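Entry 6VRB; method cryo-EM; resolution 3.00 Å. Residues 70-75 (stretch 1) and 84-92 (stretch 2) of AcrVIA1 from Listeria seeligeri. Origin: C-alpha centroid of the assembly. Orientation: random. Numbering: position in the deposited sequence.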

ATOM      1  N   ARG C  70      -7.139  24.187   2.476  1.00 22.55           N
ATOM      2  CA  ARG C  70      -5.910  23.923   1.739  1.00 22.55           C
ATOM      3  C   ARG C  70      -5.393  25.258   1.230  1.00 22.55           C
ATOM      4  O   ARG C  70      -5.532  25.607   0.059  1.00 22.55           O
ATOM      5  N   CYS C  71      -4.735  25.987   2.128  1.00 18.97           N
ATOM      6  CA  CYS C  71      -4.344  27.354   1.823  1.00 18.97           C
ATOM      7  C   CYS C  71      -3.295  27.795   2.827  1.00 18.97           C
ATOM      8  O   CYS C  71      -3.554  27.773   4.031  1.00 18.97           O
ATOM      9  N   HIS C  72      -2.118  28.175   2.343  1.00 15.63           N
ATOM     10  CA  HIS C  72      -1.133  28.843   3.173  1.00 15.63           C
ATOM     11  C   HIS C  72      -1.138  30.337   2.843  1.00 15.63           C
ATOM     12  O   HIS C  72      -1.434  30.737   1.718  1.00 15.63           O
ATOM     13  N   LEU C  73      -0.797  31.171   3.825  1.00 18.28           N
ATOM     14  CA  LEU C  73      -0.908  32.629   3.687  1.00 18.28           C
ATOM     15  C   LEU C  73       0.390  33.347   4.037  1.00 18.28           C
ATOM     16  O   LEU C  73       0.643  33.628   5.207  1.00 18.28           O
ATOM     17  N   LEU C  74       1.153  33.742   3.027  1.00 18.66           N
ATOM     18  CA  LEU C  74       2.405  34.460   3.239  1.00 18.66           C
ATOM     19  C   LEU C  74       2.133  35.932   3.532  1.00 18.66           C
ATOM     20  O   LEU C  74       1.531  36.622   2.711  1.00 18.66           O
ATOM     21  N   PHE C  75       2.592  36.428   4.678  1.00 22.21           N
ATOM     22  CA  PHE C  75       2.393  37.821   5.069  1.00 22.21           C
ATOM     23  C   PHE C  75       3.730  38.548   5.059  1.00 22.21           C
ATOM     24  O   PHE C  75       4.732  38.007   5.531  1.00 22.21           O
ATOM     25  N   LEU C  84       0.486  43.089   4.539  1.00 27.94           N
ATOM     26  CA  LEU C  84      -0.285  42.525   3.442  1.00 27.94           C
ATOM     27  C   LEU C  84      -0.018  41.033   3.335  1.00 27.94           C
ATOM     28  O   LEU C  84       0.984  40.522   3.830  1.00 27.94           O
ATOM     29  N   GLY C  85      -0.917  40.336   2.648  1.00 21.58           N
ATOM     30  CA  GLY C  85      -0.795  38.903   2.486  1.00 21.58           C
ATOM     31  C   GLY C  85      -1.433  38.359   1.227  1.00 21.58           C
ATOM     32  O   GLY C  85      -2.483  38.837   0.797  1.00 21.58           O
ATOM     33  N   ILE C  86      -0.801  37.367   0.620  1.00 18.00           N
ATOM     34  CA  ILE C  86      -1.349  36.680  -0.546  1.00 18.00           C
ATOM     35  C   ILE C  86      -1.436  35.202  -0.207  1.00 18.00           C
ATOM     36  O   ILE C  86      -0.789  34.737   0.747  1.00 18.00           O
ATOM     37  N   PRO C  87      -2.241  34.429  -0.938  1.00 16.52           N
ATOM     38  CA  PRO C  87      -2.145  32.974  -0.819  1.00 16.52           C
ATOM     39  C   PRO C  87      -0.822  32.474  -1.370  1.00 16.52           C
ATOM     40  O   PRO C  87      -0.247  33.060  -2.286  1.00 16.52           O
ATOM     41  N   ALA C  88      -0.341  31.371  -0.808  1.00 16.03           N
ATOM     42  CA  ALA C  88       0.923  30.803  -1.254  1.00 16.03           C
ATOM     43  C   ALA C  88       0.818  30.097  -2.597  1.00 16.03           C
ATOM     44  O   ALA C  88       1.847  29.820  -3.210  1.00 16.03           O
ATOM     45  N   SER C  89      -0.384  29.785  -3.060  1.00 18.08           N
ATOM     46  CA  SER C  89      -0.561  29.293  -4.416  1.00 18.08           C
ATOM     47  C   SER C  89      -0.365  30.382  -5.457  1.00 18.08           C
ATOM     48  O   SER C  89       0.072  30.083  -6.570  1.00 18.08           O
ATOM     49  N   VAL C  90      -0.674  31.632  -5.115  1.00 18.62           N
ATOM     50  CA  VAL C  90      -0.368  32.759  -5.988  1.00 18.62           C
ATOM     51  C   VAL C  90       1.139  32.960  -6.085  1.00 18.62           C
ATOM     52  O   VAL C  90       1.671  33.241  -7.162  1.00 18.62           O
ATOM     53  N   PHE C  91       1.850  32.788  -4.969  1.00 17.15           N
ATOM     54  CA  PHE C  91       3.304  32.917  -4.945  1.00 17.15           C
ATOM     55  C   PHE C  91       3.978  31.854  -5.804  1.00 17.15           C
ATOM     56  O   PHE C  91       4.948  32.143  -6.510  1.00 17.15           O
ATOM     57  N   GLU C  92       3.473  30.621  -5.760  1.00 19.98           N
ATOM     58  CA  GLU C  92       4.032  29.534  -6.555  1.00 19.98           C
ATOM     59  C   GLU C  92       3.713  29.672  -8.026  1.00 19.98           C
ATOM     60  O   GLU C  92       4.521  29.261  -8.858  1.00 19.98           O
TER

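The two stretches are held together by backbone hydrogen bonds. The shortest runs from Ala88 N to His72 O, 2.8 Å. Leu74 and Ile86 form an antiparallel hydrogen-bonded pair: Ile86 N donates to Leu74 O at 3.2 Å, and Leu74 N gives a weak bond to Ile86 O, also 3.2 Å. CA-H...O contacts fill in between, such as Gly85 CA to Leu74 O and Phe75 CA to Leu84 O, both 3.3 Å. No side chain makes a polar bond across the interface; His72 NE2 is satisfied elsewhere in the structure.

Leu74 (m, t) and Ile86 (p, t) share one face of the sheet. Leu74 reaches on to the helix that follows Pro87. Its CD1 lies over one face of the Phe91 ring, 3.7 Å from Phe91 CG, and 4.2 Å from Ala88 CB. Phe91 (chi1 t) and Ala88 both point toward the first stretch. Ala88 CB also sits 3.7 Å from His72 CB.

Leu73 and Phe75 occupy the other face, with Pro87. Leu73, its chi1 off-well at -103°, brings CD1 to 3.4 Å from Ile86 O. The Phe75 ring (chi1 m) leans across Gly85, with CD1 3.7 Å from Gly85 CA. A CB on Gly85 would clash with Phe75 CD1. Cys71 (t) adds a looser contact, SG to Pro87 CB at 4.3 Å.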

ATOM      1  CB  ARG C  70      -6.130  22.923   0.615  1.00 22.55           C
ATOM      2  CG  ARG C  70      -6.489  21.560   1.121  1.00 22.55           C
ATOM      3  CD  ARG C  70      -6.539  20.530   0.029  1.00 22.55           C
ATOM      4  NE  ARG C  70      -5.196  20.215  -0.432  1.00 22.55           N
ATOM      5  CZ  ARG C  70      -4.918  19.424  -1.457  1.00 22.55           C
ATOM      6  NH1 ARG C  70      -5.893  18.854  -2.143  1.00 22.55           N
ATOM      7  NH2 ARG C  70      -3.662  19.205  -1.799  1.00 22.55           N
ATOM      8  CB  CYS C  71      -5.565  28.271   1.869  1.00 18.97           C
ATOM      9  SG  CYS C  71      -5.368  29.842   1.045  1.00 18.97           S
ATOM     10  CB  HIS C  72       0.267  28.273   2.932  1.00 15.63           C
ATOM     11  CG  HIS C  72       0.353  26.773   2.946  1.00 15.63           C
ATOM     12  ND1 HIS C  72       0.192  26.014   4.081  1.00 15.63           N
ATOM     13  CD2 HIS C  72       0.678  25.901   1.965  1.00 15.63           C
ATOM     14  CE1 HIS C  72       0.367  24.740   3.793  1.00 15.63           C
ATOM     15  NE2 HIS C  72       0.669  24.644   2.515  1.00 15.63           N
ATOM     16  CB  LEU C  73      -2.040  33.176   4.551  1.00 18.28           C
ATOM     17  CG  LEU C  73      -3.380  33.572   3.945  1.00 18.28           C
ATOM     18  CD1 LEU C  73      -3.207  34.818   3.122  1.00 18.28           C
ATOM     19  CD2 LEU C  73      -3.955  32.478   3.102  1.00 18.28           C
ATOM     20  CB  LEU C  74       3.276  34.323   1.997  1.00 18.66           C
ATOM     21  CG  LEU C  74       3.647  32.889   1.642  1.00 18.66           C
ATOM     22  CD1 LEU C  74       4.309  32.851   0.297  1.00 18.66           C
ATOM     23  CD2 LEU C  74       4.555  32.309   2.697  1.00 18.66           C
ATOM     24  CB  PHE C  75       1.756  37.926   6.457  1.00 22.21           C
ATOM     25  CG  PHE C  75       0.315  37.509   6.505  1.00 22.21           C
ATOM     26  CD1 PHE C  75      -0.688  38.396   6.163  1.00 22.21           C
ATOM     27  CD2 PHE C  75      -0.034  36.231   6.894  1.00 22.21           C
ATOM     28  CE1 PHE C  75      -2.015  38.014   6.207  1.00 22.21           C
ATOM     29  CE2 PHE C  75      -1.358  35.841   6.932  1.00 22.21           C
ATOM     30  CZ  PHE C  75      -2.347  36.733   6.591  1.00 22.21           C
ATOM     31  CB  LEU C  84       0.049  43.212   2.118  1.00 27.94           C
ATOM     32  CG  LEU C  84      -0.693  44.470   1.682  1.00 27.94           C
ATOM     33  CD1 LEU C  84      -0.294  45.694   2.487  1.00 27.94           C
ATOM     34  CD2 LEU C  84      -0.439  44.684   0.202  1.00 27.94           C
ATOM     35  CB  ILE C  86      -0.489  36.921  -1.809  1.00 18.00           C
ATOM     36  CG1 ILE C  86       0.907  36.359  -1.599  1.00 18.00           C
ATOM     37  CG2 ILE C  86      -0.432  38.384  -2.161  1.00 18.00           C
ATOM     38  CD1 ILE C  86       1.696  36.289  -2.846  1.00 18.00           C
ATOM     39  CB  PRO C  87      -3.322  32.468  -1.657  1.00 16.52           C
ATOM     40  CG  PRO C  87      -4.274  33.570  -1.654  1.00 16.52           C
ATOM     41  CD  PRO C  87      -3.460  34.821  -1.665  1.00 16.52           C
ATOM     42  CB  ALA C  88       1.463  29.839  -0.205  1.00 16.03           C
ATOM     43  CB  SER C  89      -1.950  28.677  -4.572  1.00 18.08           C
ATOM     44  OG  SER C  89      -2.956  29.655  -4.399  1.00 18.08           O
ATOM     45  CB  VAL C  90      -1.091  34.015  -5.469  1.00 18.62           C
ATOM     46  CG1 VAL C  90      -0.717  35.246  -6.264  1.00 18.62           C
ATOM     47  CG2 VAL C  90      -2.583  33.800  -5.511  1.00 18.62           C
ATOM     48  CB  PHE C  91       3.779  32.825  -3.497  1.00 17.15           C
ATOM     49  CG  PHE C  91       5.253  32.970  -3.321  1.00 17.15           C
ATOM     50  CD1 PHE C  91       5.848  34.210  -3.350  1.00 17.15           C
ATOM     51  CD2 PHE C  91       6.044  31.860  -3.106  1.00 17.15           C
ATOM     52  CE1 PHE C  91       7.202  34.337  -3.174  1.00 17.15           C
ATOM     53  CE2 PHE C  91       7.395  31.986  -2.940  1.00 17.15           C
ATOM     54  CZ  PHE C  91       7.974  33.223  -2.969  1.00 17.15           C
ATOM     55  CB  GLU C  92       3.488  28.198  -6.077  1.00 19.98           C
ATOM     56  CG  GLU C  92       3.950  27.779  -4.725  1.00 19.98           C
ATOM     57  CD  GLU C  92       3.135  26.632  -4.182  1.00 19.98           C
ATOM     58  OE1 GLU C  92       2.158  26.229  -4.844  1.00 19.98           O
ATOM     59  OE2 GLU C  92       3.441  26.152  -3.075  1.00 19.98           O
TER